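Response regulator receiver domain protein (CheY-like) (Methylobacillus flagellatus KT, PDB 3I42) is of unknown function but, as a CheY-like response regulator receiver domain, probably takes part in two-component signalling through phosphorylation of an aspartate. Local coordinates at residues 4-9 / 50-55; 24-29 / 111-116. All coordinates share one frame; numbering follows the deposited sequence.

Interaction 1. Residues 4-9 / 50-55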
loop_
_atom_site.group_PDB
_atom_site.type_symbol
_atom_site.label_atom_id
_atom_site.label_comp_id
_atom_site.label_asym_id
_atom_site.label_seq_id
_atom_site.Cartn_x
_atom_site.Cartn_y
_atom_site.Cartn_z
ATOM N N GLN A 4 -14.428 15.464 10.564
ATOM C CA GLN A 4 -13.093 15.079 10.067
ATOM C C GLN A 4 -12.557 16.246 9.289
ATOM O O GLN A 4 -13.330 16.968 8.686
ATOM C CB GLN A 4 -13.135 13.845 9.171
ATOM C CG GLN A 4 -13.757 12.631 9.800
ATOM C CD GLN A 4 -12.940 12.071 10.941
ATOM O OE1 GLN A 4 -13.497 11.647 11.958
ATOM N NE2 GLN A 4 -11.620 12.074 10.793
ATOM N N GLN A 5 -11.241 16.442 9.335
ATOM C CA GLN A 5 -10.599 17.581 8.682
ATOM C C GLN A 5 -9.599 17.119 7.618
ATOM O O GLN A 5 -8.707 16.322 7.902
ATOM C CB GLN A 5 -9.867 18.431 9.711
ATOM C CG GLN A 5 -10.721 19.483 10.398
ATOM C CD GLN A 5 -9.842 20.454 11.175
ATOM O OE1 GLN A 5 -9.866 21.673 10.935
ATOM N NE2 GLN A 5 -9.023 19.908 12.084
ATOM N N ALA A 6 -9.722 17.654 6.414
ATOM C CA ALA A 6 -8.912 17.174 5.307
ATOM C C ALA A 6 -8.101 18.321 4.735
ATOM O O ALA A 6 -8.551 19.455 4.739
ATOM C CB ALA A 6 -9.792 16.549 4.228
ATOM N N LEU A 7 -6.890 18.006 4.273
ATOM C CA LEU A 7 -6.063 18.938 3.536
ATOM C C LEU A 7 -5.904 18.394 2.137
ATOM O O LEU A 7 -5.549 17.234 1.935
ATOM C CB LEU A 7 -4.687 19.129 4.204
ATOM C CG LEU A 7 -3.670 20.041 3.465
ATOM C CD1 LEU A 7 -3.969 21.508 3.665
ATOM C CD2 LEU A 7 -2.222 19.756 3.891
ATOM N N ILE A 8 -6.186 19.248 1.175
ATOM C CA ILE A 8 -6.013 18.910 -0.206
ATOM C C ILE A 8 -4.800 19.638 -0.757
ATOM O O ILE A 8 -4.684 20.859 -0.613
ATOM C CB ILE A 8 -7.252 19.337 -1.023
ATOM C CG1 ILE A 8 -8.477 18.578 -0.554
ATOM C CG2 ILE A 8 -7.026 19.132 -2.513
ATOM C CD1 ILE A 8 -9.788 19.405 -0.866
ATOM N N VAL A 9 -3.915 18.888 -1.412
ATOM C CA VAL A 9 -2.728 19.474 -2.040
ATOM C C VAL A 9 -2.795 19.316 -3.547
ATOM O O VAL A 9 -2.631 18.212 -4.103
ATOM C CB VAL A 9 -1.397 18.854 -1.498
ATOM C CG1 VAL A 9 -0.200 19.582 -2.118
ATOM C CG2 VAL A 9 -1.345 18.916 0.050
ATOM N N ALA A 50 -6.919 13.600 7.292
ATOM C CA ALA A 50 -6.616 13.047 5.964
ATOM C C ALA A 50 -5.969 14.114 5.100
ATOM O O ALA A 50 -6.386 15.262 5.101
ATOM C CB ALA A 50 -7.874 12.528 5.289
ATOM N N VAL A 51 -4.932 13.721 4.375
ATOM C CA VAL A 51 -4.222 14.636 3.497
ATOM C C VAL A 51 -4.224 14.019 2.101
ATOM O O VAL A 51 -3.763 12.883 1.923
ATOM C CB VAL A 51 -2.766 14.898 4.008
ATOM C CG1 VAL A 51 -1.972 15.798 3.054
ATOM C CG2 VAL A 51 -2.777 15.490 5.430
ATOM N N PHE A 52 -4.750 14.754 1.121
ATOM C CA PHE A 52 -4.842 14.246 -0.269
ATOM C C PHE A 52 -3.799 14.924 -1.098
ATOM O O PHE A 52 -3.814 16.152 -1.209
ATOM C CB PHE A 52 -6.223 14.481 -0.902
ATOM C CG PHE A 52 -7.336 13.804 -0.154
ATOM C CD1 PHE A 52 -7.807 12.571 -0.568
ATOM C CD2 PHE A 52 -7.903 14.420 0.960
ATOM C CE1 PHE A 52 -8.812 11.930 0.110
ATOM C CE2 PHE A 52 -8.922 13.801 1.672
ATOM C CZ PHE A 52 -9.374 12.538 1.256
ATOM N N ILE A 53 -2.886 14.128 -1.656
ATOM C CA ILE A 53 -1.733 14.693 -2.363
ATOM C C ILE A 53 -1.740 14.296 -3.830
ATOM O O ILE A 53 -1.633 13.117 -4.148
ATOM C CB ILE A 53 -0.384 14.257 -1.709
ATOM C CG1 ILE A 53 -0.265 14.791 -0.286
ATOM C CG2 ILE A 53 0.811 14.775 -2.512
ATOM C CD1 ILE A 53 0.647 13.960 0.590
ATOM N N ASP A 54 -1.863 15.282 -4.716
ATOM C CA ASP A 54 -1.616 15.079 -6.125
ATOM C C ASP A 54 -0.180 14.642 -6.322
ATOM O O ASP A 54 0.739 15.172 -5.685
ATOM C CB ASP A 54 -1.900 16.367 -6.896
ATOM C CG ASP A 54 -2.113 16.122 -8.395
ATOM O OD1 ASP A 54 -1.215 15.561 -9.076
ATOM O OD2 ASP A 54 -3.200 16.495 -8.891
ATOM N N LEU A 55 0.043 13.661 -7.182
ATOM C CA LEU A 55 1.389 13.131 -7.303
ATOM C C LEU A 55 2.271 14.027 -8.177
ATOM O O LEU A 55 3.501 13.855 -8.204
ATOM C CB LEU A 55 1.383 11.681 -7.800
ATOM C CG LEU A 55 0.818 10.631 -6.857
ATOM C CD1 LEU A 55 1.039 9.236 -7.433
ATOM C CD2 LEU A 55 1.407 10.694 -5.456
#
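Strands 4-9 and 50-54 run parallel in the middle of the receiver-domain sheet, with 4-9 between 28-33 and 50-54. Four good backbone hydrogen bonds and one weak one join them. Leu7 uses both of its polar groups: its N donates to Ala50 O at 2.9 Å, and its O receives Phe52 N at 2.7 Å. It thus bonds to the two neighbours of its partner Val51, the parallel-sheet pattern. Val9 does the same two residues on, with N to Phe52 O at 2.7 Å and O from Asp54 N at 3.1 Å. The Val9 N bond lies almost along the Phe52 carbonyl axis (178°). At the start of the pairing, Ala50 N to Gln5 O is weak. Ala50 O also takes a CA-H...O contact from Ala6 CA, 3.2 Å.

The apolar contacts fall on two faces. On one, Ala6 CB meets the rim of the Phe52 ring at CE2, 3.9 Å away and in the ring plane. The Phe52 ring also touches Phe19 of helix 13-25 and Leu112 and Leu116 of helix 109-119. On the other face, Leu7 and Val51 lie side by side, CD2 to CG1 4.1 Å. Val9 turns CG2 toward Val51 and Ile53.

Asp54, the predicted phosphorylation site, is unphosphorylated here. It ends its strand, where receiver domains carry the phosphorylated aspartate. Its carboxylate leads away from strand 4-9. OD2 forms a salt bridge with Lys105 and lies close to Glu10 OE1, while OD1 accepts from Asn56 N. The straight bond from Asp54 N to Val9 O helps hold the backbone of Asp54 in place, and Lys105 probably offsets the crowding of acids around its carboxylate.

Interaction 2. Residues 24-29 / 111-116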
loop_
_atom_site.group_PDB
_atom_site.type_symbol
_atom_site.label_atom_id
_atom_site.label_comp_id
_atom_site.label_asym_id
_atom_site.label_seq_id
_atom_site.Cartn_x
_atom_site.Cartn_y
_atom_site.Cartn_z
ATOM N N GLU A 24 -16.714 18.033 1.369
ATOM C CA GLU A 24 -17.721 18.691 2.192
ATOM C C GLU A 24 -19.110 18.042 2.089
ATOM O O GLU A 24 -19.778 17.824 3.088
ATOM C CB GLU A 24 -17.788 20.163 1.833
ATOM C CG GLU A 24 -16.596 20.922 2.378
ATOM C CD GLU A 24 -16.623 22.396 1.991
ATOM O OE1 GLU A 24 -17.294 22.744 0.977
ATOM O OE2 GLU A 24 -15.975 23.208 2.701
ATOM N N MET A 25 -19.517 17.688 0.881
ATOM C CA MET A 25 -20.757 16.937 0.710
ATOM C C MET A 25 -20.742 15.620 1.479
ATOM O O MET A 25 -21.793 15.076 1.798
ATOM C CB MET A 25 -20.991 16.648 -0.761
ATOM C CG MET A 25 -21.646 17.779 -1.544
ATOM S SD MET A 25 -22.031 17.166 -3.202
ATOM C CE MET A 25 -22.493 15.524 -2.802
ATOM N N LEU A 26 -19.552 15.084 1.757
ATOM C CA LEU A 26 -19.459 13.797 2.450
ATOM C C LEU A 26 -19.220 13.987 3.932
ATOM O O LEU A 26 -19.056 13.010 4.647
ATOM C CB LEU A 26 -18.377 12.913 1.843
ATOM C CG LEU A 26 -18.684 12.189 0.525
ATOM C CD1 LEU A 26 -17.386 11.862 -0.261
ATOM C CD2 LEU A 26 -19.503 10.924 0.766
ATOM N N GLY A 27 -19.202 15.240 4.391
ATOM C CA GLY A 27 -19.112 15.552 5.834
ATOM C C GLY A 27 -17.742 15.903 6.429
ATOM O O GLY A 27 -17.515 15.752 7.648
ATOM N N PHE A 28 -16.826 16.354 5.572
ATOM C CA PHE A 28 -15.489 16.757 5.991
ATOM C C PHE A 28 -15.422 18.252 5.979
ATOM O O PHE A 28 -16.110 18.887 5.197
ATOM C CB PHE A 28 -14.455 16.210 5.008
ATOM C CG PHE A 28 -13.970 14.863 5.366
ATOM C CD1 PHE A 28 -14.879 13.846 5.699
ATOM C CD2 PHE A 28 -12.606 14.596 5.425
ATOM C CE1 PHE A 28 -14.423 12.559 6.076
ATOM C CE2 PHE A 28 -12.135 13.342 5.783
ATOM C CZ PHE A 28 -13.032 12.313 6.113
ATOM N N GLN A 29 -14.592 18.826 6.834
ATOM C CA GLN A 29 -14.126 20.183 6.570
ATOM C C GLN A 29 -12.798 20.046 5.824
ATOM O O GLN A 29 -11.982 19.200 6.191
ATOM C CB GLN A 29 -13.931 20.978 7.864
ATOM C CG GLN A 29 -13.890 22.497 7.630
ATOM C CD GLN A 29 -12.799 23.209 8.444
ATOM O OE1 GLN A 29 -12.882 23.296 9.682
ATOM N NE2 GLN A 29 -11.777 23.737 7.742
ATOM N N SER A 111 -15.655 7.053 -5.104
ATOM C CA SER A 111 -14.307 6.568 -4.855
ATOM C C SER A 111 -13.810 7.124 -3.515
ATOM O O SER A 111 -13.097 6.437 -2.775
ATOM C CB SER A 111 -13.400 6.912 -6.040
ATOM O OG SER A 111 -13.392 8.313 -6.289
ATOM N N LEU A 112 -14.250 8.346 -3.183
ATOM C CA LEU A 112 -13.940 8.982 -1.899
ATOM C C LEU A 112 -14.599 8.359 -0.695
ATOM O O LEU A 112 -13.973 8.205 0.350
ATOM C CB LEU A 112 -14.292 10.479 -1.900
ATOM C CG LEU A 112 -13.298 11.458 -2.501
ATOM C CD1 LEU A 112 -13.944 12.840 -2.503
ATOM C CD2 LEU A 112 -11.998 11.448 -1.701
ATOM N N GLU A 113 -15.864 7.996 -0.837
ATOM C CA GLU A 113 -16.628 7.517 0.302
ATOM C C GLU A 113 -15.959 6.360 1.122
ATOM O O GLU A 113 -15.869 6.472 2.338
ATOM C CB GLU A 113 -18.094 7.247 -0.094
ATOM C CG GLU A 113 -19.001 6.870 1.070
ATOM C CD GLU A 113 -19.017 5.378 1.320
ATOM O OE1 GLU A 113 -18.845 4.614 0.340
ATOM O OE2 GLU A 113 -19.202 4.969 2.486
ATOM N N PRO A 114 -15.468 5.271 0.480
ATOM C CA PRO A 114 -14.825 4.225 1.311
ATOM C C PRO A 114 -13.572 4.688 2.078
ATOM O O PRO A 114 -13.321 4.215 3.186
ATOM C CB PRO A 114 -14.437 3.134 0.300
ATOM C CG PRO A 114 -14.539 3.748 -1.041
ATOM C CD PRO A 114 -15.469 4.920 -0.955
ATOM N N ILE A 115 -12.815 5.620 1.501
ATOM C CA ILE A 115 -11.650 6.203 2.178
ATOM C C ILE A 115 -12.082 6.941 3.437
ATOM O O ILE A 115 -11.506 6.774 4.509
ATOM C CB ILE A 115 -10.880 7.197 1.264
ATOM C CG1 ILE A 115 -10.305 6.466 0.044
ATOM C CG2 ILE A 115 -9.782 7.895 2.053
ATOM C CD1 ILE A 115 -9.609 7.373 -0.953
ATOM N N LEU A 116 -13.130 7.736 3.303
ATOM C CA LEU A 116 -13.585 8.588 4.386
ATOM C C LEU A 116 -14.183 7.697 5.456
ATOM O O LEU A 116 -14.145 8.029 6.641
ATOM C CB LEU A 116 -14.553 9.668 3.847
ATOM C CG LEU A 116 -13.954 10.963 3.225
ATOM C CD1 LEU A 116 -12.688 10.727 2.441
ATOM C CD2 LEU A 116 -14.936 11.788 2.353
#
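Leu116 of helix 109-119 and Leu26 of the turn that joins helix 13-25 to strand 28-33 share most of this contact. The CB of Leu116 already touches the ring of Phe28, 3.7 Å from CE1. With chi1 at -83°, CG lies beside the backbone N and is brought over a face of that ring. CG is 3.3 Å from Phe28 CE1 and equally close to CZ, a tight approach. It stands 3.7 Å from the ring centroid and 30° off the normal, which makes this a CH-pi contact.

The two methyls then part. CD1 reaches the tip of the ring, 4.0 Å from Phe28 CZ. CD2 stays over the same face, offset toward the rim, and also turns to Leu26, lying 3.6 Å from its CD1 and almost as near its CB. Leu26 crosses Leu116 at about a right angle. Its own methyls spread along the helix: CD1 also meets Leu112 CB at 3.8 Å, and CD2 rests on the aliphatic part of Glu113, with CB 4.0 Å away. The Glu113 chain bends at chi2, and its carboxylate leads away from the turn.

The turn has a defined shape. Gly27 has positive phi and closes a Schellman motif at the end of helix 13-25, with Gly27 N bonded to Glu24 O. The chain can then set Leu26 and Phe28 toward the same helix. Leu23 completes the cluster, touching Phe28, Leu112 and Leu116. Between the two segments the contact is wholly apolar. It therefore depends on shape and burial rather than on directed bonds, and it packs the last helix against the turn that leads into the outer strand 28-33.

From the N terminus, strand 4-9 comes first, and helix 13-25 follows it. The turn at 24-29 leads into strand 28-33, next to 4-9 in the sheet. Only after helix 36-45 does strand 50-54 close the loop of interaction 1, on the other side of 4-9. Interaction 2 closes a longer loop, from 24-29 to helix 109-119. The two loops cross, since 24-29 lies between 4-9 and 50-55 while 111-116 lies beyond both. They also touch: Gln4 and Ala6 probably bond to Gln29 through the backbone, and both pack on Phe28. Together they tie the sheet centre to its outer strand 28-33 and to the C-terminal helix.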